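Local coordinates for protein diaminobutyrate-pyruvate transaminase and L-2,4-diaminobutyrate decarboxylase (Vibrio parahaemolyticus, PDB 2QMA) that probably decarboxylates L-2,4-diaminobutyrate with pyridoxal phosphate, this chain being the C-terminal glutamate decarboxylase-like domain of a longer transaminase-decarboxylase fusion, at residues 197-200 / 201-205; 372-376 / 377-381; 404-407 / 408-412. All coordinates share one frame; numbering follows the deposited sequence.

Contact 1 (197-200 / 201-205)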
loop_
_atom_site.group_PDB
_atom_site.type_symbol
_atom_site.label_atom_id
_atom_site.label_comp_id
_atom_site.label_asym_id
_atom_site.label_seq_id
_atom_site.Cartn_x
_atom_site.Cartn_y
_atom_site.Cartn_z
ATOM N N PRO A 197 25.062 10.482 -9.630
ATOM C CA PRO A 197 26.424 10.825 -10.108
ATOM C C PRO A 197 26.391 11.613 -11.442
ATOM O O PRO A 197 25.368 11.574 -12.159
ATOM C CB PRO A 197 27.076 9.435 -10.235
ATOM C CG PRO A 197 25.940 8.512 -10.605
ATOM C CD PRO A 197 24.818 9.030 -9.705
ATOM N N ASP A 198 27.476 12.306 -11.800
ATOM C CA ASP A 198 27.498 13.071 -13.086
ATOM C C ASP A 198 27.364 12.207 -14.342
ATOM O O ASP A 198 26.907 12.676 -15.374
ATOM C CB ASP A 198 28.709 14.054 -13.258
ATOM C CG ASP A 198 28.545 14.976 -14.556
ATOM O OD1 ASP A 198 27.587 15.774 -14.619
ATOM O OD2 ASP A 198 29.328 14.877 -15.542
ATOM N N TYR A 199 27.724 10.929 -14.248
ATOM C CA TYR A 199 27.546 10.024 -15.366
ATOM C C TYR A 199 26.146 9.399 -15.453
ATOM O O TYR A 199 25.906 8.533 -16.286
ATOM C CB TYR A 199 28.629 8.933 -15.338
ATOM C CG TYR A 199 28.723 8.143 -14.041
ATOM C CD1 TYR A 199 27.872 7.053 -13.801
ATOM C CD2 TYR A 199 29.662 8.473 -13.052
ATOM C CE1 TYR A 199 27.951 6.313 -12.623
ATOM C CE2 TYR A 199 29.748 7.704 -11.879
ATOM C CZ TYR A 199 28.864 6.635 -11.688
ATOM O OH TYR A 199 28.886 5.872 -10.539
ATOM N N ALA A 200 25.206 9.841 -14.613
ATOM C CA ALA A 200 23.844 9.242 -14.617
ATOM C C ALA A 200 23.159 9.265 -15.992
ATOM O O ALA A 200 22.309 8.414 -16.283
ATOM C CB ALA A 200 22.930 9.937 -13.595
ATOM N N ASP A 201 23.469 10.285 -16.788
ATOM C CA ASP A 201 22.819 10.475 -18.098
ATOM C C ASP A 201 23.149 9.316 -19.055
ATOM O O ASP A 201 22.488 9.109 -20.068
ATOM C CB ASP A 201 23.249 11.802 -18.701
ATOM C CG ASP A 201 24.709 11.785 -19.226
ATOM O OD1 ASP A 201 25.690 11.623 -18.443
ATOM O OD2 ASP A 201 24.876 11.953 -20.453
ATOM N N LYS A 202 24.202 8.586 -18.716
ATOM C CA LYS A 202 24.630 7.451 -19.510
ATOM C C LYS A 202 23.974 6.140 -19.095
ATOM O O LYS A 202 24.045 5.178 -19.842
ATOM C CB LYS A 202 26.157 7.305 -19.455
ATOM C CG LYS A 202 26.890 8.348 -20.262
ATOM C CD LYS A 202 28.276 8.543 -19.651
ATOM C CE LYS A 202 29.283 8.963 -20.686
ATOM N NZ LYS A 202 29.363 10.429 -20.708
ATOM N N LEU A 203 23.437 6.089 -17.877
ATOM C CA LEU A 203 22.921 4.834 -17.344
ATOM C C LEU A 203 21.728 4.349 -18.159
ATOM O O LEU A 203 20.872 5.157 -18.602
ATOM C CB LEU A 203 22.522 4.994 -15.863
ATOM C CG LEU A 203 23.705 5.326 -14.916
ATOM C CD1 LEU A 203 23.183 5.671 -13.498
ATOM C CD2 LEU A 203 24.687 4.178 -14.808
ATOM N N ARG A 204 21.676 3.042 -18.381
ATOM C CA ARG A 204 20.604 2.468 -19.196
ATOM C C ARG A 204 20.069 1.185 -18.563
ATOM O O ARG A 204 20.846 0.345 -18.088
ATOM C CB ARG A 204 21.067 2.151 -20.631
ATOM C CG ARG A 204 21.362 3.381 -21.517
ATOM C CD ARG A 204 20.113 4.234 -21.766
ATOM N NE ARG A 204 20.400 5.347 -22.697
ATOM C CZ ARG A 204 20.878 6.518 -22.308
ATOM N NH1 ARG A 204 21.142 6.699 -21.017
ATOM N NH2 ARG A 204 21.105 7.510 -23.199
ATOM N N ILE A 205 18.742 1.053 -18.600
ATOM C CA ILE A 205 18.062 -0.157 -18.180
ATOM C C ILE A 205 17.567 -0.850 -19.464
ATOM O O ILE A 205 16.879 -0.251 -20.317
ATOM C CB ILE A 205 16.846 0.167 -17.328
ATOM C CG1 ILE A 205 17.232 0.992 -16.086
ATOM C CG2 ILE A 205 16.010 -1.126 -17.036
ATOM C CD1 ILE A 205 16.027 1.786 -15.468
HETATM O O HOH W 1 24.531 12.861 -15.828
HETATM O O HOH W 2 20.045 7.619 -17.703
#
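A200 and L203 meet across a single turn of 3-10 helix that runs directly into a β-strand. The backbone N of L203 donates to A200 O at 3.0 Å. The preceding bond, from K202 N to Y199 O at 3.0 Å, has the same i to i+3 spacing. With CG of L203 turned beside its own backbone N (chi1 -64°), one methyl reaches back over the alanine and lies 3.8 Å from it, CD1 against A200 CA. The other methyl serves the tyrosine: L203 CD2 sits at the edge of the Y199 ring, near its plane, 4.4 Å from CD1 of that ring. One face of the ring is covered off-centre by P197 CB, so the phenol has proline on a face and leucine at an edge. Its hydroxyl is hydrogen-bonded to S187.

D201 bends back over the turn, its CG lying between N and the carbonyl carbon (chi1 73°), and brings OD1 alongside the D198 carbonyl, where both atoms are acceptors and no bond forms. On the polar side, R204 NH1 bridges two carbonyls, D201 O at 2.9 Å and L203 O at 2.9 Å, both lying in its guanidinium plane. A water donates to A200 O and L203 O, so each of these carbonyls has two donors.

In the fold, this turn delivers the chain from helix 191-194 to strand 203-208 of the large mixed sheet. Y199 and L203 touch both helix 167-187 and the adjoining parallel strand 258-265.

Contact 2 (372-376 / 377-381); sequences TKRFD and ALKVF
K379 lies alongside D376, the two side chains pointing the same way. Its CG is turned beside the backbone N (chi1 -58°) and the chain beyond is extended, so the methylenes run past the D376 carbonyl: K379 CB is 3.3 Å from D376 O, and CG and CD follow at similar range. K379 CE reaches the carboxylate, 3.2 Å from D376 OD1, and NZ ends the run with a salt bridge to D376 OD1 at 3.1 Å, weak as a hydrogen bond. NZ is also bound by the carbonyls of T330 and S332 and by E119.

The same OD1 also accepts a bond from R374 NH2 at 3.0 Å (N-H...O 156°), nearly along its C-O axis, while S332 holds OD2. Two cations thus converge on one buried carboxylate and probably keep it ionised. On another side of the turn, L378 CB sits over the centre of the F375 ring, a CH-pi contact 3.7 Å from its centroid.

R374 NH2 also pairs with E119 of its own chain, and NH1 with E119 of the second subunit; L378 packs on V87 of that subunit. The arrangement is a buried salt-bridge network at the loop-to-helix junction leading into helix 377-386, built into the dimer interface of a type I pyridoxal-phosphate fold.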
loop_
_atom_site.group_PDB
_atom_site.type_symbol
_atom_site.label_atom_id
_atom_site.label_comp_id
_atom_site.label_asym_id
_atom_site.label_seq_id
_atom_site.Cartn_x
_atom_site.Cartn_y
_atom_site.Cartn_z
ATOM N N THR A 372 4.578 3.360 7.979
ATOM C CA THR A 372 3.286 2.741 8.230
ATOM C C THR A 372 2.954 1.737 7.114
ATOM O O THR A 372 2.597 2.105 5.989
ATOM C CB THR A 372 2.209 3.836 8.408
ATOM O OG1 THR A 372 2.348 4.835 7.385
ATOM C CG2 THR A 372 2.431 4.539 9.709
ATOM N N LYS A 373 3.136 0.451 7.385
ATOM C CA LYS A 373 2.708 -0.524 6.384
ATOM C C LYS A 373 1.892 -1.659 7.017
ATOM O O LYS A 373 2.037 -1.955 8.216
ATOM C CB LYS A 373 3.755 -0.898 5.321
ATOM C CG LYS A 373 4.740 -2.093 5.567
ATOM C CD LYS A 373 5.178 -2.697 4.262
ATOM C CE LYS A 373 5.389 -4.254 4.379
ATOM N NZ LYS A 373 6.640 -4.676 5.089
ATOM N N ARG A 374 0.975 -2.192 6.219
ATOM C CA ARG A 374 -0.008 -3.123 6.741
ATOM C C ARG A 374 0.499 -4.567 6.702
ATOM O O ARG A 374 1.458 -4.917 5.995
ATOM C CB ARG A 374 -1.427 -2.930 6.141
ATOM C CG ARG A 374 -1.733 -3.678 4.926
ATOM C CD ARG A 374 -2.921 -3.156 4.121
ATOM N NE ARG A 374 -4.226 -3.253 4.795
ATOM C CZ ARG A 374 -5.001 -4.348 4.819
ATOM N NH1 ARG A 374 -6.180 -4.316 5.463
ATOM N NH2 ARG A 374 -4.626 -5.460 4.198
ATOM N N PHE A 375 -0.148 -5.382 7.528
ATOM C CA PHE A 375 0.257 -6.766 7.777
ATOM C C PHE A 375 -0.248 -7.695 6.641
ATOM O O PHE A 375 -0.913 -8.710 6.889
ATOM C CB PHE A 375 -0.288 -7.142 9.191
ATOM C CG PHE A 375 0.136 -8.524 9.708
ATOM C CD1 PHE A 375 1.159 -9.263 9.108
ATOM C CD2 PHE A 375 -0.490 -9.047 10.841
ATOM C CE1 PHE A 375 1.536 -10.524 9.610
ATOM C CE2 PHE A 375 -0.117 -10.314 11.353
ATOM C CZ PHE A 375 0.899 -11.040 10.727
ATOM N N ASP A 376 0.078 -7.364 5.397
ATOM C CA ASP A 376 -0.346 -8.209 4.283
ATOM C C ASP A 376 0.224 -9.672 4.286
ATOM O O ASP A 376 -0.352 -10.600 3.683
ATOM C CB ASP A 376 -0.015 -7.526 2.940
ATOM C CG ASP A 376 -0.841 -6.281 2.704
ATOM O OD1 ASP A 376 -2.048 -6.358 2.976
ATOM O OD2 ASP A 376 -0.277 -5.229 2.275
ATOM N N ALA A 377 1.360 -9.852 4.934
ATOM C CA ALA A 377 2.065 -11.143 4.894
ATOM C C ALA A 377 1.200 -12.201 5.586
ATOM O O ALA A 377 1.400 -13.408 5.374
ATOM C CB ALA A 377 3.417 -11.028 5.563
ATOM N N LEU A 378 0.221 -11.750 6.381
ATOM C CA LEU A 378 -0.651 -12.704 7.126
ATOM C C LEU A 378 -1.439 -13.525 6.123
ATOM O O LEU A 378 -1.603 -14.730 6.302
ATOM C CB LEU A 378 -1.566 -12.027 8.171
ATOM C CG LEU A 378 -2.495 -12.985 8.983
ATOM C CD1 LEU A 378 -1.701 -13.903 9.918
ATOM C CD2 LEU A 378 -3.604 -12.246 9.810
ATOM N N LYS A 379 -1.853 -12.883 5.024
ATOM C CA LYS A 379 -2.583 -13.541 3.958
ATOM C C LYS A 379 -1.803 -14.776 3.454
ATOM O O LYS A 379 -2.377 -15.859 3.406
ATOM C CB LYS A 379 -2.828 -12.592 2.786
ATOM C CG LYS A 379 -3.602 -11.330 3.148
ATOM C CD LYS A 379 -3.424 -10.294 2.018
ATOM C CE LYS A 379 -3.859 -8.968 2.460
ATOM N NZ LYS A 379 -3.996 -8.036 1.301
ATOM N N VAL A 380 -0.527 -14.599 3.088
ATOM C CA VAL A 380 0.254 -15.710 2.544
ATOM C C VAL A 380 0.495 -16.738 3.665
ATOM O O VAL A 380 0.463 -17.958 3.421
ATOM C CB VAL A 380 1.599 -15.254 1.936
ATOM C CG1 VAL A 380 2.333 -16.441 1.300
ATOM C CG2 VAL A 380 1.409 -14.119 0.906
ATOM N N PHE A 381 0.769 -16.263 4.881
ATOM C CA PHE A 381 1.062 -17.146 6.014
ATOM C C PHE A 381 -0.130 -18.084 6.228
ATOM O O PHE A 381 0.054 -19.306 6.354
ATOM C CB PHE A 381 1.398 -16.302 7.259
ATOM C CG PHE A 381 1.709 -17.088 8.511
ATOM C CD1 PHE A 381 2.942 -17.699 8.681
ATOM C CD2 PHE A 381 0.798 -17.127 9.563
ATOM C CE1 PHE A 381 3.256 -18.357 9.865
ATOM C CE2 PHE A 381 1.110 -17.797 10.743
ATOM C CZ PHE A 381 2.338 -18.400 10.892
HETATM O O HOH W 3 3.230 -7.738 5.910
#

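Contact 3 (404-407 / 408-412)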
loop_
_atom_site.group_PDB
_atom_site.type_symbol
_atom_site.label_atom_id
_atom_site.label_comp_id
_atom_site.label_asym_id
_atom_site.label_seq_id
_atom_site.Cartn_x
_atom_site.Cartn_y
_atom_site.Cartn_z
ATOM N N LEU A 404 -4.800 -23.776 -23.146
ATOM C CA LEU A 404 -4.508 -24.402 -24.432
ATOM C C LEU A 404 -5.805 -24.940 -25.041
ATOM O O LEU A 404 -6.041 -24.869 -26.267
ATOM C CB LEU A 404 -3.477 -25.521 -24.271
ATOM C CG LEU A 404 -2.120 -24.994 -23.763
ATOM C CD1 LEU A 404 -1.199 -26.138 -23.400
ATOM C CD2 LEU A 404 -1.468 -24.072 -24.801
ATOM N N GLU A 405 -6.651 -25.473 -24.170
ATOM C CA GLU A 405 -7.952 -25.997 -24.597
ATOM C C GLU A 405 -8.894 -24.916 -25.145
ATOM O O GLU A 405 -9.595 -25.148 -26.141
ATOM C CB GLU A 405 -8.606 -26.729 -23.432
ATOM C CG GLU A 405 -7.956 -28.080 -23.134
ATOM C CD GLU A 405 -8.600 -28.778 -21.951
ATOM O OE1 GLU A 405 -9.461 -28.180 -21.252
ATOM O OE2 GLU A 405 -8.228 -29.938 -21.720
ATOM N N VAL A 406 -8.920 -23.759 -24.485
ATOM C CA VAL A 406 -9.703 -22.596 -24.937
ATOM C C VAL A 406 -9.164 -22.053 -26.260
ATOM O O VAL A 406 -9.943 -21.784 -27.157
ATOM C CB VAL A 406 -9.803 -21.501 -23.856
ATOM C CG1 VAL A 406 -10.469 -20.168 -24.402
ATOM C CG2 VAL A 406 -10.549 -22.061 -22.638
ATOM N N ALA A 407 -7.837 -21.920 -26.379
ATOM C CA ALA A 407 -7.229 -21.541 -27.660
ATOM C C ALA A 407 -7.691 -22.489 -28.756
ATOM O O ALA A 407 -8.117 -22.026 -29.808
ATOM C CB ALA A 407 -5.699 -21.477 -27.581
ATOM N N ASP A 408 -7.678 -23.801 -28.498
ATOM C CA ASP A 408 -8.150 -24.795 -29.483
ATOM C C ASP A 408 -9.615 -24.607 -29.854
ATOM O O ASP A 408 -9.999 -24.737 -31.016
ATOM C CB ASP A 408 -7.949 -26.224 -28.966
ATOM C CG ASP A 408 -6.524 -26.702 -29.127
ATOM O OD1 ASP A 408 -5.776 -26.102 -29.936
ATOM O OD2 ASP A 408 -6.156 -27.679 -28.445
HETATM N N MSE A 409 -10.436 -24.319 -28.853
HETATM C CA MSE A 409 -11.850 -24.106 -29.061
HETATM C C MSE A 409 -12.076 -22.892 -29.974
HETATM O O MSE A 409 -12.951 -22.933 -30.858
HETATM C CB MSE A 409 -12.523 -23.933 -27.697
HETATM C CG MSE A 409 -14.040 -23.780 -27.696
HETATM SE SE MSE A 409 -14.538 -23.108 -25.901
HETATM C CE MSE A 409 -13.531 -24.395 -24.889
ATOM N N ILE A 410 -11.279 -21.835 -29.781
ATOM C CA ILE A 410 -11.383 -20.637 -30.633
ATOM C C ILE A 410 -10.882 -20.932 -32.071
ATOM O O ILE A 410 -11.462 -20.465 -33.055
ATOM C CB ILE A 410 -10.660 -19.455 -29.989
ATOM C CG1 ILE A 410 -11.440 -19.021 -28.740
ATOM C CG2 ILE A 410 -10.509 -18.266 -30.953
ATOM C CD1 ILE A 410 -10.689 -18.095 -27.835
ATOM N N ARG A 411 -9.821 -21.742 -32.158
ATOM C CA ARG A 411 -9.192 -22.125 -33.425
ATOM C C ARG A 411 -10.169 -22.788 -34.386
ATOM O O ARG A 411 -10.121 -22.544 -35.597
ATOM C CB ARG A 411 -8.026 -23.083 -33.139
ATOM C CG ARG A 411 -7.034 -23.236 -34.275
ATOM C CD ARG A 411 -6.101 -24.435 -34.033
ATOM N NE ARG A 411 -5.509 -24.454 -32.692
ATOM C CZ ARG A 411 -4.552 -23.630 -32.284
ATOM N NH1 ARG A 411 -4.083 -22.724 -33.130
ATOM N NH2 ARG A 411 -4.061 -23.716 -31.039
ATOM N N THR A 412 -11.067 -23.611 -33.842
ATOM C CA THR A 412 -11.976 -24.433 -34.653
ATOM C C THR A 412 -13.383 -23.814 -34.771
ATOM O O THR A 412 -14.311 -24.410 -35.332
ATOM C CB THR A 412 -12.006 -25.881 -34.110
ATOM O OG1 THR A 412 -12.604 -25.894 -32.811
ATOM C CG2 THR A 412 -10.569 -26.435 -34.002
HETATM O O HOH W 4 -3.770 -24.731 -27.968
#
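V406 and I410, one helical turn apart, form the apolar side of this contact. Their side chains slant across each other, with V406 CG1 4.0 Å from I410 CD1. I410 CG1 is turned beside its backbone N (chi1 -69°), which lays the branch back along the V406 carbonyl. Selenomethionine M409 also reaches V406 by bending at its last torsion (chi3 -49°), which returns the methyl CE to 4.4 Å from V406 CG2.

The backbone holds these positions through i to i+4 bonds, among them I410 N to V406 O at 2.9 Å and R411 N to A407 O at 2.9 Å. D408 and R411 are linked on a different flank. The arginine meets the aspartate side-on, NE at 3.2 Å and NH2 at 3.1 Å from the single atom D408 OD1, which lies in the guanidinium plane. Two donors on one oxygen fix the rotation of the arginine head, and R411 NH1 is held in turn by E421. A water donates to L404 O at 2.8 Å and, weakly, to D408 OD1, tying the carboxylate to the preceding turn.

Farther out, V406 rests on F482, I410 on L486 and M409 on both, all in helix 479-495, while A407 and I410 pack against strand 416-418. This is the last part of an amphipathic α-helix, its apolar face set on the helix and antiparallel sheet of the C-terminal region and its flank carrying an i to i+3 salt bridge.

In the fold
None of the three contacts nests in or crosses another: each closes a short local turn, and they follow one another in series. Contact 1 comes first, at the entry to strand 203-208 in the seven-stranded sheet. Contact 2 follows 334-338, the last strand of that sheet in the sequence, and opens helix 377-386 beside the second subunit; V380 there has its side chain about 12 Å from that of K325, the predicted cofactor-attachment lysine, unmodified here. Helix 389-411 comes next and ends at contact 3, against the antiparallel sheet. Contacts 2 and 3 have centres about 39 Å apart on opposite sides of the chain's centre, so the two successive helices lead from the dimer interface to the C-terminal region.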